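Long-range contacts in probable glutathione reductase (Sinorhizobium meliloti, PDB 4DNA), which probably reduces glutathione disulfide to glutathione with NADPH, as an FAD-containing homodimer of the pyridine nucleotide-disulfide oxidoreductase family: residues Y302-V307 against H319-F324; I288-F293 against T308-L313; A278-N283 against S294-P299. All coordinates share one frame; numbering follows the deposited sequence.

Interaction 1: residues Y302-V307 against H319-F324; sequences YALGDV and HEAMCF. With FAD (flavin-adenine dinucleotide), chain C.
Phe324 carries its CG anti to the backbone N (chi1 158°) and Tyr302 carries its CG anti to the carbonyl carbon (chi1 -61°), which brings the two rings together as a T-shaped pair. The edge of Phe324 stands over the middle of one Tyr302 face: CE1 lies 3.6 Å from Tyr302 CD1, and the planes meet at 64°. Tyr302 OH is hydrogen-bonded to Glu328, farther along helix 314-329, which carries Phe324. An alanine in place of Tyr302 would remove both the face that receives Phe324 and this hydroxyl, and would probably loosen helix 314-329 against strand 301-303. Leu304 crosses Phe324 at about a right angle, with CD2 4.1 Å from Phe324 CB and CD1 4.2 Å from Ala321 CB. Glu320, extended beyond CG, accepts the Gly305 N-H almost along the C-O axis of its OE1, with N and OE1 2.7 Å apart. Gly305, without a side chain, lets FAD O2P come close to its CA. That phosphate oxygen takes the amide of Asp306, N to O2P 2.6 Å, while the Asp306 carboxylate lies against the ribityl hydroxyl O3'. This is the strand-to-Gly-Asp turn of the FAD domain, a signature of glutathione reductase-like flavoproteins.

Interaction 2: residues I288-F293 against T308-L313; sequences IIVDAF and TDRVQL. With FAD (flavin-adenine dinucleotide), chain C.
Arg310 NE is the best-held polar atom, gripped twice: by a salt bridge to OE2 of Glu320 on helix 314-329, and by a weak hydrogen bond to Thr308 OG1, 3.4 Å from NE within its own loop. The Thr308 hydroxyl is held more firmly by the carbonyl of Gly305. At the far end of the guanidinium, NH2 is hydrogen-bonded to Ser294 OG. A bend at chi3 (-90°) lays the flat group against residues 288-293, where Val290 meets it. Val290 CG2, in the crowded position between the backbone N and the carbonyl carbon, sits over the centre of one guanidinium face, 4.0 Å from CZ. The same methyl lies 4.1 Å from Thr308 CB, so one branch of Val290 touches both partners. Beyond it, Asp291 O is 3.6 Å from Arg310 NH1, obliquely placed to the guanidinium. The Asp291 carboxylate is engaged elsewhere: OD2 pairs with Arg295, and OD1, 3.0 Å from Phe293 N, receives that N-H from above the carboxylate plane, closing an Asx turn. At the other end of the loop the cofactor takes over. Leu313 CB lies 3.5 Å from FAD O2, and its CD2 packs 3.8 Å from FAD C2. Leu313 is also the N-cap residue of helix 314-329, whose first amide, Thr314 N, is hydrogen-bonded to FAD. A helix start beside the pyrimidine end of the isoalloxazine, where it would probably stabilise negative charge on the reduced flavin, is typical of the glutathione reductase family's FAD site.

Interaction 3: residues A278-N283 against S294-P299; sequences AGVRTN and SRTSTP
Three consecutive side chains, Thr296, Ser297 and Thr298, all set out from their CA atoms toward residues 278-281, and Val280 meets the two threonines at different angles. It crosses Thr298 at about a right angle, its CG2 branch 3.7 Å from Thr298 OG1, and runs obliquely to Thr296, its CG1 branch 4.2 Å from Thr296 CB. CG1 is anti to the Val280 backbone N and CG2 anti to its carbonyl carbon, so the fork divides its contacts between the two neighbours. Before Val280 in the chain, Ala278 O receives the hydroxyl of Thr298, which holds OG1 anti to its own carbonyl carbon and donates over 2.6 Å from OG1 to O. The hydroxyl lies in the carbonyl plane, with a C=O...O angle of 159°. After Val280, the amide of Arg281 is accepted by Ser297 OG, 2.9 Å from N to OG, in a nearly straight bond (171°). Gly279 O lies 3.1 Å from that serine OG. The Arg281 side chain joins only with its base, CB resting 3.5 Å from Ser297 OG, while the rest of the chain extends off the contact. Two hydroxyls thus tie down the backbone of residues 278-281, which passes through Gly279 at positive phi. Thr296 works within residues 294-299: its OG1, 2.9 Å from Thr298 N, accepts that N-H and is also hydrogen-bonded to Ile301 O. Val280 packs further against Ile301 and Ile288, which carries the contact inward to the edge strand 301-303. The arrangement is an ST turn tied to an earlier part of the same long connection by side-chain-to-backbone hydrogen bonds, and Thr296 probably corresponds to the threonine that opens the family's second FAD-binding motif, which ends in Gly-Asp.

In the fold
Interactions 1 and 2 both touch the FAD, while interaction 3 lies farther out. Interaction 1 is fully buried, joining an edge strand of the parallel sheet to a helix through aromatic and aliphatic packing plus a carboxylate on a backbone amide. Interaction 2, partly buried, pairs the loops flanking that strand and brings a valine methyl over an arginine face, the charges being paired outside the two segments. Interaction 3, farthest from the chain's centre, uses hydroxyls on backbone atoms. Interactions 1 and 2 interlock along the chain, and Val307 and Ile288 pair through their backbones. Interaction 3 reaches both: Ser294 O probably accepts from Ala303 N, and Asn283 bonds weakly to Asp309.

Interaction 1: residues Y302-V307 against H319-F324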
loop_
_atom_site.group_PDB
_atom_site.type_symbol
_atom_site.label_atom_id
_atom_site.label_comp_id
_atom_site.label_asym_id
_atom_site.label_seq_id
_atom_site.Cartn_x
_atom_site.Cartn_y
_atom_site.Cartn_z
ATOM N N TYR A 302 -29.856 -17.256 16.973
ATOM C CA TYR A 302 -29.163 -16.704 15.807
ATOM C C TYR A 302 -27.889 -17.465 15.467
ATOM O O TYR A 302 -27.266 -18.099 16.331
ATOM C CB TYR A 302 -28.765 -15.259 16.048
ATOM C CG TYR A 302 -29.895 -14.299 16.294
ATOM C CD1 TYR A 302 -30.555 -14.261 17.530
ATOM C CD2 TYR A 302 -30.262 -13.379 15.317
ATOM C CE1 TYR A 302 -31.570 -13.351 17.771
ATOM C CE2 TYR A 302 -31.279 -12.465 15.547
ATOM C CZ TYR A 302 -31.929 -12.451 16.773
ATOM O OH TYR A 302 -32.936 -11.536 16.999
ATOM N N ALA A 303 -27.507 -17.365 14.196
ATOM C CA ALA A 303 -26.270 -17.942 13.686
ATOM C C ALA A 303 -25.508 -16.919 12.835
ATOM O O ALA A 303 -26.109 -16.194 12.045
ATOM C CB ALA A 303 -26.567 -19.192 12.877
ATOM N N LEU A 304 -24.187 -16.870 13.001
ATOM C CA LEU A 304 -23.330 -15.933 12.277
ATOM C C LEU A 304 -21.899 -16.456 12.221
ATOM O O LEU A 304 -21.499 -17.283 13.043
ATOM C CB LEU A 304 -23.387 -14.531 12.910
ATOM C CG LEU A 304 -23.155 -14.383 14.418
ATOM C CD1 LEU A 304 -21.697 -14.063 14.677
ATOM C CD2 LEU A 304 -24.041 -13.307 15.025
ATOM N N GLY A 305 -21.129 -15.975 11.252
ATOM C CA GLY A 305 -19.766 -16.451 11.060
ATOM C C GLY A 305 -19.690 -17.517 9.986
ATOM O O GLY A 305 -20.631 -17.684 9.192
ATOM N N ASP A 306 -18.570 -18.242 9.966
ATOM C CA ASP A 306 -18.284 -19.224 8.920
ATOM C C ASP A 306 -19.245 -20.405 8.933
ATOM O O ASP A 306 -19.353 -21.124 7.941
ATOM C CB ASP A 306 -16.842 -19.706 9.007
ATOM C CG ASP A 306 -15.857 -18.677 8.495
ATOM O OD1 ASP A 306 -16.276 -17.516 8.233
ATOM O OD2 ASP A 306 -14.659 -19.024 8.353
ATOM N N VAL A 307 -19.948 -20.583 10.051
ATOM C CA VAL A 307 -20.971 -21.613 10.180
ATOM C C VAL A 307 -22.169 -21.405 9.234
ATOM O O VAL A 307 -22.943 -22.339 9.004
ATOM C CB VAL A 307 -21.458 -21.747 11.651
ATOM C CG1 VAL A 307 -22.223 -20.510 12.103
ATOM C CG2 VAL A 307 -22.298 -23.007 11.833
ATOM N N HIS A 319 -18.962 -8.035 11.227
ATOM C CA HIS A 319 -20.021 -7.141 10.804
ATOM C C HIS A 319 -21.364 -7.733 11.105
ATOM O O HIS A 319 -22.247 -7.048 11.647
ATOM C CB HIS A 319 -19.881 -6.802 9.326
ATOM C CG HIS A 319 -20.876 -5.777 8.838
ATOM N ND1 HIS A 319 -21.069 -4.594 9.463
ATOM C CD2 HIS A 319 -21.731 -5.787 7.742
ATOM C CE1 HIS A 319 -22.007 -3.891 8.808
ATOM N NE2 HIS A 319 -22.409 -4.621 7.750
ATOM N N GLU A 320 -21.522 -9.016 10.768
ATOM C CA GLU A 320 -22.718 -9.789 11.114
ATOM C C GLU A 320 -23.091 -9.669 12.595
ATOM O O GLU A 320 -24.274 -9.573 12.931
ATOM C CB GLU A 320 -22.521 -11.259 10.767
ATOM C CG GLU A 320 -22.543 -11.569 9.281
ATOM C CD GLU A 320 -22.154 -13.009 8.982
ATOM O OE1 GLU A 320 -21.780 -13.732 9.935
ATOM O OE2 GLU A 320 -22.222 -13.423 7.798
ATOM N N ALA A 321 -22.074 -9.667 13.454
ATOM C CA ALA A 321 -22.244 -9.638 14.893
ATOM C C ALA A 321 -22.698 -8.283 15.421
ATOM O O ALA A 321 -23.425 -8.199 16.414
ATOM C CB ALA A 321 -20.956 -10.063 15.574
HETATM N N MSE A 322 -22.253 -7.225 14.755
HETATM C CA MSE A 322 -22.671 -5.877 15.096
HETATM C C MSE A 322 -24.075 -5.709 14.625
HETATM O O MSE A 322 -24.933 -5.267 15.376
HETATM C CB MSE A 322 -21.795 -4.845 14.426
HETATM C CG MSE A 322 -20.371 -4.970 14.945
HETATM SE SE MSE A 322 -19.315 -3.432 14.296
HETATM C CE MSE A 322 -19.509 -3.658 12.326
ATOM N N CYS A 323 -24.336 -6.076 13.382
ATOM C CA CYS A 323 -25.705 -6.066 12.888
ATOM C C CYS A 323 -26.654 -6.853 13.775
ATOM O O CYS A 323 -27.806 -6.461 13.939
ATOM C CB CYS A 323 -25.771 -6.528 11.439
ATOM S SG CYS A 323 -25.134 -5.226 10.378
ATOM N N PHE A 324 -26.165 -7.940 14.366
ATOM C CA PHE A 324 -26.955 -8.669 15.343
ATOM C C PHE A 324 -27.255 -7.825 16.601
ATOM O O PHE A 324 -28.416 -7.682 16.981
ATOM C CB PHE A 324 -26.310 -10.001 15.741
ATOM C CG PHE A 324 -26.782 -10.502 17.077
ATOM C CD1 PHE A 324 -28.072 -10.987 17.235
ATOM C CD2 PHE A 324 -25.959 -10.422 18.196
ATOM C CE1 PHE A 324 -28.520 -11.412 18.470
ATOM C CE2 PHE A 324 -26.407 -10.849 19.440
ATOM C CZ PHE A 324 -27.688 -11.346 19.575
HETATM P PA FAD C . -14.203 -19.029 14.241
HETATM O O1A FAD C . -14.063 -20.191 13.273
HETATM O O2A FAD C . -13.237 -17.865 14.258
HETATM O O5B FAD C . -14.249 -19.607 15.739
HETATM C C5B FAD C . -15.435 -20.157 16.327
HETATM C C4B FAD C . -14.980 -20.847 17.604
HETATM O O4B FAD C . -15.980 -21.700 18.159
HETATM C C3B FAD C . -13.769 -21.714 17.315
HETATM O O3B FAD C . -12.685 -21.267 18.141
HETATM C C2B FAD C . -14.228 -23.126 17.626
HETATM O O2B FAD C . -13.172 -23.907 18.186
HETATM C C1B FAD C . -15.368 -22.910 18.611
HETATM N N9A FAD C . -16.395 -23.979 18.598
HETATM C C8A FAD C . -16.741 -24.703 17.518
HETATM N N7A FAD C . -17.730 -25.588 17.790
HETATM C C5A FAD C . -18.035 -25.421 19.082
HETATM C C6A FAD C . -19.006 -26.052 19.991
HETATM N N6A FAD C . -19.797 -27.034 19.493
HETATM N N1A FAD C . -19.045 -25.617 21.278
HETATM C C2A FAD C . -18.217 -24.637 21.717
HETATM N N3A FAD C . -17.304 -24.019 20.933
HETATM C C4A FAD C . -17.165 -24.362 19.622
HETATM N N1 FAD C . -10.241 -14.262 6.843
HETATM C C2 FAD C . -9.882 -13.012 6.474
HETATM O O2 FAD C . -10.733 -12.097 6.511
HETATM N N3 FAD C . -8.632 -12.728 6.064
HETATM C C4 FAD C . -7.654 -13.654 5.990
HETATM O O4 FAD C . -6.499 -13.339 5.613
HETATM C C4X FAD C . -7.978 -15.051 6.373
HETATM N N5 FAD C . -7.056 -16.037 6.332
HETATM C C5X FAD C . -7.395 -17.302 6.700
HETATM C C6 FAD C . -6.442 -18.321 6.656
HETATM C C7 FAD C . -6.783 -19.627 7.023
HETATM C C7M FAD C . -5.717 -20.692 6.961
HETATM C C8 FAD C . -8.173 -19.939 7.484
HETATM C C8M FAD C . -8.595 -21.321 7.906
HETATM C C9 FAD C . -9.123 -18.927 7.526
HETATM C C9A FAD C . -8.789 -17.627 7.150
HETATM N N10 FAD C . -9.762 -16.609 7.201
HETATM C C10 FAD C . -9.376 -15.303 6.815
HETATM C "C1'" FAD C . -11.133 -16.929 7.638
HETATM C "C2'" FAD C . -11.426 -16.516 9.073
HETATM O "O2'" FAD C . -10.459 -17.106 9.948
HETATM C "C3'" FAD C . -12.850 -16.914 9.466
HETATM O "O3'" FAD C . -13.738 -16.461 8.438
HETATM C "C4'" FAD C . -13.293 -16.324 10.806
HETATM O "O4'" FAD C . -12.511 -16.896 11.862
HETATM C "C5'" FAD C . -14.764 -16.597 11.066
HETATM O "O5'" FAD C . -14.960 -16.735 12.472
HETATM P P FAD C . -16.284 -17.382 13.137
HETATM O O1P FAD C . -16.981 -16.331 13.981
HETATM O O2P FAD C . -17.060 -18.150 12.095
HETATM O O3P FAD C . -15.707 -18.455 14.184
#

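Interaction 2: residues I288-F293 against T308-L313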
loop_
_atom_site.group_PDB
_atom_site.type_symbol
_atom_site.label_atom_id
_atom_site.label_comp_id
_atom_site.label_asym_id
_atom_site.label_seq_id
_atom_site.Cartn_x
_atom_site.Cartn_y
_atom_site.Cartn_z
ATOM N N ILE A 288 -25.735 -23.840 8.748
ATOM C CA ILE A 288 -26.982 -23.315 9.290
ATOM C C ILE A 288 -27.582 -22.297 8.325
ATOM O O ILE A 288 -26.881 -21.418 7.810
ATOM C CB ILE A 288 -26.793 -22.665 10.679
ATOM C CG1 ILE A 288 -26.370 -23.712 11.720
ATOM C CG2 ILE A 288 -28.079 -21.983 11.122
ATOM C CD1 ILE A 288 -25.672 -23.156 12.939
ATOM N N ILE A 289 -28.877 -22.444 8.062
ATOM C CA ILE A 289 -29.608 -21.526 7.201
ATOM C C ILE A 289 -30.123 -20.323 8.001
ATOM O O ILE A 289 -30.824 -20.480 9.014
ATOM C CB ILE A 289 -30.759 -22.254 6.489
ATOM C CG1 ILE A 289 -30.186 -23.186 5.425
ATOM C CG2 ILE A 289 -31.743 -21.273 5.868
ATOM C CD1 ILE A 289 -31.155 -24.256 4.966
ATOM N N VAL A 290 -29.753 -19.126 7.547
ATOM C CA VAL A 290 -30.228 -17.882 8.160
ATOM C C VAL A 290 -30.811 -16.921 7.128
ATOM O O VAL A 290 -30.475 -16.972 5.942
ATOM C CB VAL A 290 -29.115 -17.132 8.965
ATOM C CG1 VAL A 290 -28.845 -17.798 10.307
ATOM C CG2 VAL A 290 -27.840 -16.976 8.133
ATOM N N ASP A 291 -31.683 -16.038 7.603
ATOM C CA ASP A 291 -32.081 -14.880 6.828
ATOM C C ASP A 291 -31.006 -13.802 6.938
ATOM O O ASP A 291 -29.948 -14.039 7.496
ATOM C CB ASP A 291 -33.448 -14.377 7.290
ATOM C CG ASP A 291 -33.447 -13.853 8.715
ATOM O OD1 ASP A 291 -32.372 -13.684 9.346
ATOM O OD2 ASP A 291 -34.563 -13.586 9.196
ATOM N N ALA A 292 -31.283 -12.616 6.422
ATOM C CA ALA A 292 -30.289 -11.538 6.379
ATOM C C ALA A 292 -30.015 -10.857 7.730
ATOM O O ALA A 292 -29.214 -9.935 7.794
ATOM C CB ALA A 292 -30.695 -10.507 5.337
ATOM N N PHE A 293 -30.691 -11.311 8.789
ATOM C CA PHE A 293 -30.510 -10.772 10.140
ATOM C C PHE A 293 -30.036 -11.864 11.094
ATOM O O PHE A 293 -30.234 -11.773 12.319
ATOM C CB PHE A 293 -31.805 -10.161 10.674
ATOM C CG PHE A 293 -32.469 -9.225 9.720
ATOM C CD1 PHE A 293 -33.378 -9.700 8.781
ATOM C CD2 PHE A 293 -32.203 -7.868 9.763
ATOM C CE1 PHE A 293 -33.999 -8.835 7.893
ATOM C CE2 PHE A 293 -32.821 -6.996 8.882
ATOM C CZ PHE A 293 -33.720 -7.481 7.943
ATOM N N THR A 308 -22.304 -20.195 8.681
ATOM C CA THR A 308 -23.539 -19.784 7.994
ATOM C C THR A 308 -23.528 -19.849 6.480
ATOM O O THR A 308 -24.423 -19.295 5.838
ATOM C CB THR A 308 -24.008 -18.359 8.383
ATOM O OG1 THR A 308 -23.081 -17.379 7.893
ATOM C CG2 THR A 308 -24.157 -18.233 9.869
ATOM N N ASP A 309 -22.549 -20.514 5.880
ATOM C CA ASP A 309 -22.684 -20.753 4.451
ATOM C C ASP A 309 -22.091 -19.592 3.641
ATOM O O ASP A 309 -21.699 -19.775 2.478
ATOM C CB ASP A 309 -24.199 -20.871 4.136
ATOM C CG ASP A 309 -24.508 -21.722 2.914
ATOM O OD1 ASP A 309 -23.919 -22.828 2.751
ATOM O OD2 ASP A 309 -25.381 -21.278 2.128
ATOM N N ARG A 310 -22.012 -18.416 4.277
ATOM C CA ARG A 310 -21.891 -17.127 3.577
ATOM C C ARG A 310 -20.492 -16.857 3.013
ATOM O O ARG A 310 -19.809 -17.776 2.548
ATOM C CB ARG A 310 -22.381 -15.978 4.486
ATOM C CG ARG A 310 -23.880 -16.052 4.816
ATOM C CD ARG A 310 -24.501 -14.726 5.276
ATOM N NE ARG A 310 -24.454 -14.513 6.728
ATOM C CZ ARG A 310 -25.385 -13.859 7.436
ATOM N NH1 ARG A 310 -26.469 -13.353 6.839
ATOM N NH2 ARG A 310 -25.244 -13.722 8.761
ATOM N N VAL A 311 -20.078 -15.596 3.011
ATOM C CA VAL A 311 -18.694 -15.282 2.695
ATOM C C VAL A 311 -17.886 -15.582 3.950
ATOM O O VAL A 311 -18.199 -15.077 5.040
ATOM C CB VAL A 311 -18.527 -13.813 2.280
ATOM C CG1 VAL A 311 -17.123 -13.563 1.737
ATOM C CG2 VAL A 311 -19.586 -13.445 1.252
ATOM N N GLN A 312 -16.869 -16.425 3.797
ATOM C CA GLN A 312 -16.110 -16.911 4.955
ATOM C C GLN A 312 -14.871 -16.088 5.234
ATOM O O GLN A 312 -13.737 -16.516 4.974
ATOM C CB GLN A 312 -15.775 -18.394 4.821
ATOM C CG GLN A 312 -16.977 -19.283 5.110
ATOM C CD GLN A 312 -16.714 -20.744 4.840
ATOM O OE1 GLN A 312 -15.560 -21.182 4.774
ATOM N NE2 GLN A 312 -17.783 -21.514 4.691
ATOM N N LEU A 313 -15.106 -14.898 5.773
ATOM C CA LEU A 313 -14.039 -13.994 6.135
ATOM C C LEU A 313 -14.299 -13.377 7.515
ATOM O O LEU A 313 -15.456 -13.231 7.933
ATOM C CB LEU A 313 -13.856 -12.924 5.053
ATOM C CG LEU A 313 -13.529 -13.384 3.627
ATOM C CD1 LEU A 313 -13.828 -12.249 2.664
ATOM C CD2 LEU A 313 -12.087 -13.864 3.472
HETATM P PA FAD C . -14.203 -19.029 14.241
HETATM O O1A FAD C . -14.063 -20.191 13.273
HETATM O O2A FAD C . -13.237 -17.865 14.258
HETATM O O5B FAD C . -14.249 -19.607 15.739
HETATM C C5B FAD C . -15.435 -20.157 16.327
HETATM C C4B FAD C . -14.980 -20.847 17.604
HETATM O O4B FAD C . -15.980 -21.700 18.159
HETATM C C3B FAD C . -13.769 -21.714 17.315
HETATM O O3B FAD C . -12.685 -21.267 18.141
HETATM C C2B FAD C . -14.228 -23.126 17.626
HETATM O O2B FAD C . -13.172 -23.907 18.186
HETATM C C1B FAD C . -15.368 -22.910 18.611
HETATM N N9A FAD C . -16.395 -23.979 18.598
HETATM C C8A FAD C . -16.741 -24.703 17.518
HETATM N N7A FAD C . -17.730 -25.588 17.790
HETATM C C5A FAD C . -18.035 -25.421 19.082
HETATM C C6A FAD C . -19.006 -26.052 19.991
HETATM N N6A FAD C . -19.797 -27.034 19.493
HETATM N N1A FAD C . -19.045 -25.617 21.278
HETATM C C2A FAD C . -18.217 -24.637 21.717
HETATM N N3A FAD C . -17.304 -24.019 20.933
HETATM C C4A FAD C . -17.165 -24.362 19.622
HETATM N N1 FAD C . -10.241 -14.262 6.843
HETATM C C2 FAD C . -9.882 -13.012 6.474
HETATM O O2 FAD C . -10.733 -12.097 6.511
HETATM N N3 FAD C . -8.632 -12.728 6.064
HETATM C C4 FAD C . -7.654 -13.654 5.990
HETATM O O4 FAD C . -6.499 -13.339 5.613
HETATM C C4X FAD C . -7.978 -15.051 6.373
HETATM N N5 FAD C . -7.056 -16.037 6.332
HETATM C C5X FAD C . -7.395 -17.302 6.700
HETATM C C6 FAD C . -6.442 -18.321 6.656
HETATM C C7 FAD C . -6.783 -19.627 7.023
HETATM C C7M FAD C . -5.717 -20.692 6.961
HETATM C C8 FAD C . -8.173 -19.939 7.484
HETATM C C8M FAD C . -8.595 -21.321 7.906
HETATM C C9 FAD C . -9.123 -18.927 7.526
HETATM C C9A FAD C . -8.789 -17.627 7.150
HETATM N N10 FAD C . -9.762 -16.609 7.201
HETATM C C10 FAD C . -9.376 -15.303 6.815
HETATM C "C1'" FAD C . -11.133 -16.929 7.638
HETATM C "C2'" FAD C . -11.426 -16.516 9.073
HETATM O "O2'" FAD C . -10.459 -17.106 9.948
HETATM C "C3'" FAD C . -12.850 -16.914 9.466
HETATM O "O3'" FAD C . -13.738 -16.461 8.438
HETATM C "C4'" FAD C . -13.293 -16.324 10.806
HETATM O "O4'" FAD C . -12.511 -16.896 11.862
HETATM C "C5'" FAD C . -14.764 -16.597 11.066
HETATM O "O5'" FAD C . -14.960 -16.735 12.472
HETATM P P FAD C . -16.284 -17.382 13.137
HETATM O O1P FAD C . -16.981 -16.331 13.981
HETATM O O2P FAD C . -17.060 -18.150 12.095
HETATM O O3P FAD C . -15.707 -18.455 14.184
#

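Interaction 3: residues A278-N283 against S294-P299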
loop_
_atom_site.group_PDB
_atom_site.type_symbol
_atom_site.label_atom_id
_atom_site.label_comp_id
_atom_site.label_asym_id
_atom_site.label_seq_id
_atom_site.Cartn_x
_atom_site.Cartn_y
_atom_site.Cartn_z
ATOM N N ALA A 278 -33.074 -28.958 18.560
ATOM C CA ALA A 278 -33.558 -27.573 18.626
ATOM C C ALA A 278 -34.274 -27.089 17.347
ATOM O O ALA A 278 -34.566 -25.897 17.208
ATOM C CB ALA A 278 -32.410 -26.637 18.986
ATOM N N GLY A 279 -34.555 -28.008 16.423
ATOM C CA GLY A 279 -35.252 -27.678 15.177
ATOM C C GLY A 279 -34.538 -26.729 14.217
ATOM O O GLY A 279 -35.159 -26.247 13.263
ATOM N N VAL A 280 -33.247 -26.474 14.456
ATOM C CA VAL A 280 -32.440 -25.556 13.640
ATOM C C VAL A 280 -32.090 -26.170 12.280
ATOM O O VAL A 280 -31.167 -26.977 12.161
ATOM C CB VAL A 280 -31.133 -25.096 14.358
ATOM C CG1 VAL A 280 -30.244 -24.305 13.409
ATOM C CG2 VAL A 280 -31.425 -24.262 15.602
ATOM N N ARG A 281 -32.844 -25.759 11.262
ATOM C CA ARG A 281 -32.672 -26.196 9.873
ATOM C C ARG A 281 -31.238 -26.036 9.363
ATOM O O ARG A 281 -30.559 -25.040 9.663
ATOM C CB ARG A 281 -33.615 -25.408 8.964
ATOM C CG ARG A 281 -34.798 -26.166 8.395
ATOM C CD ARG A 281 -35.123 -25.546 7.047
ATOM N NE ARG A 281 -36.510 -25.747 6.636
ATOM C CZ ARG A 281 -37.063 -25.178 5.563
ATOM N NH1 ARG A 281 -36.342 -24.361 4.795
ATOM N NH2 ARG A 281 -38.337 -25.420 5.258
ATOM N N THR A 282 -30.804 -27.019 8.572
ATOM C CA THR A 282 -29.442 -27.073 8.048
ATOM C C THR A 282 -29.476 -27.509 6.592
ATOM O O THR A 282 -30.236 -28.405 6.237
ATOM C CB THR A 282 -28.575 -28.048 8.883
ATOM O OG1 THR A 282 -27.322 -27.441 9.167
ATOM C CG2 THR A 282 -28.347 -29.404 8.174
ATOM N N ASN A 283 -28.653 -26.886 5.756
ATOM C CA ASN A 283 -28.589 -27.274 4.352
ATOM C C ASN A 283 -27.746 -28.518 4.117
ATOM O O ASN A 283 -27.170 -29.074 5.048
ATOM C CB ASN A 283 -28.159 -26.108 3.459
ATOM C CG ASN A 283 -26.681 -25.784 3.551
ATOM O OD1 ASN A 283 -25.880 -26.528 4.117
ATOM N ND2 ASN A 283 -26.309 -24.659 2.959
ATOM N N SER A 294 -29.434 -12.905 10.516
ATOM C CA SER A 294 -28.794 -13.996 11.259
ATOM C C SER A 294 -29.759 -14.884 12.069
ATOM O O SER A 294 -29.341 -15.650 12.927
ATOM C CB SER A 294 -27.645 -13.449 12.131
ATOM O OG SER A 294 -26.774 -12.586 11.396
ATOM N N ARG A 295 -31.050 -14.799 11.772
ATOM C CA ARG A 295 -32.042 -15.633 12.441
ATOM C C ARG A 295 -32.028 -17.035 11.874
ATOM O O ARG A 295 -32.190 -17.227 10.671
ATOM C CB ARG A 295 -33.445 -15.056 12.278
ATOM C CG ARG A 295 -33.727 -13.782 13.050
ATOM C CD ARG A 295 -34.513 -12.839 12.158
ATOM N NE ARG A 295 -35.943 -12.832 12.447
ATOM C CZ ARG A 295 -36.892 -12.590 11.547
ATOM N NH1 ARG A 295 -36.580 -12.370 10.276
ATOM N NH2 ARG A 295 -38.170 -12.583 11.917
ATOM N N THR A 296 -31.828 -18.005 12.758
ATOM C CA THR A 296 -31.993 -19.412 12.426
ATOM C C THR A 296 -33.476 -19.662 12.259
ATOM O O THR A 296 -34.288 -18.747 12.405
ATOM C CB THR A 296 -31.497 -20.349 13.550
ATOM O OG1 THR A 296 -32.411 -20.297 14.654
ATOM C CG2 THR A 296 -30.109 -19.973 14.012
ATOM N N SER A 297 -33.829 -20.911 11.984
ATOM C CA SER A 297 -35.220 -21.283 11.845
ATOM C C SER A 297 -35.902 -21.458 13.205
ATOM O O SER A 297 -37.103 -21.689 13.269
ATOM C CB SER A 297 -35.348 -22.543 10.995
ATOM O OG SER A 297 -34.814 -23.647 11.693
ATOM N N THR A 298 -35.136 -21.348 14.287
ATOM C CA THR A 298 -35.717 -21.307 15.631
ATOM C C THR A 298 -35.644 -19.890 16.204
ATOM O O THR A 298 -34.566 -19.287 16.224
ATOM C CB THR A 298 -35.031 -22.291 16.588
ATOM O OG1 THR A 298 -34.995 -23.588 15.988
ATOM C CG2 THR A 298 -35.795 -22.378 17.910
ATOM N N PRO A 299 -36.798 -19.355 16.645
ATOM C CA PRO A 299 -37.005 -18.014 17.174
ATOM C C PRO A 299 -35.911 -17.442 18.066
ATOM O O PRO A 299 -35.311 -16.418 17.714
ATOM C CB PRO A 299 -38.311 -18.161 17.938
ATOM C CG PRO A 299 -39.091 -19.081 17.056
ATOM C CD PRO A 299 -38.094 -20.019 16.413
#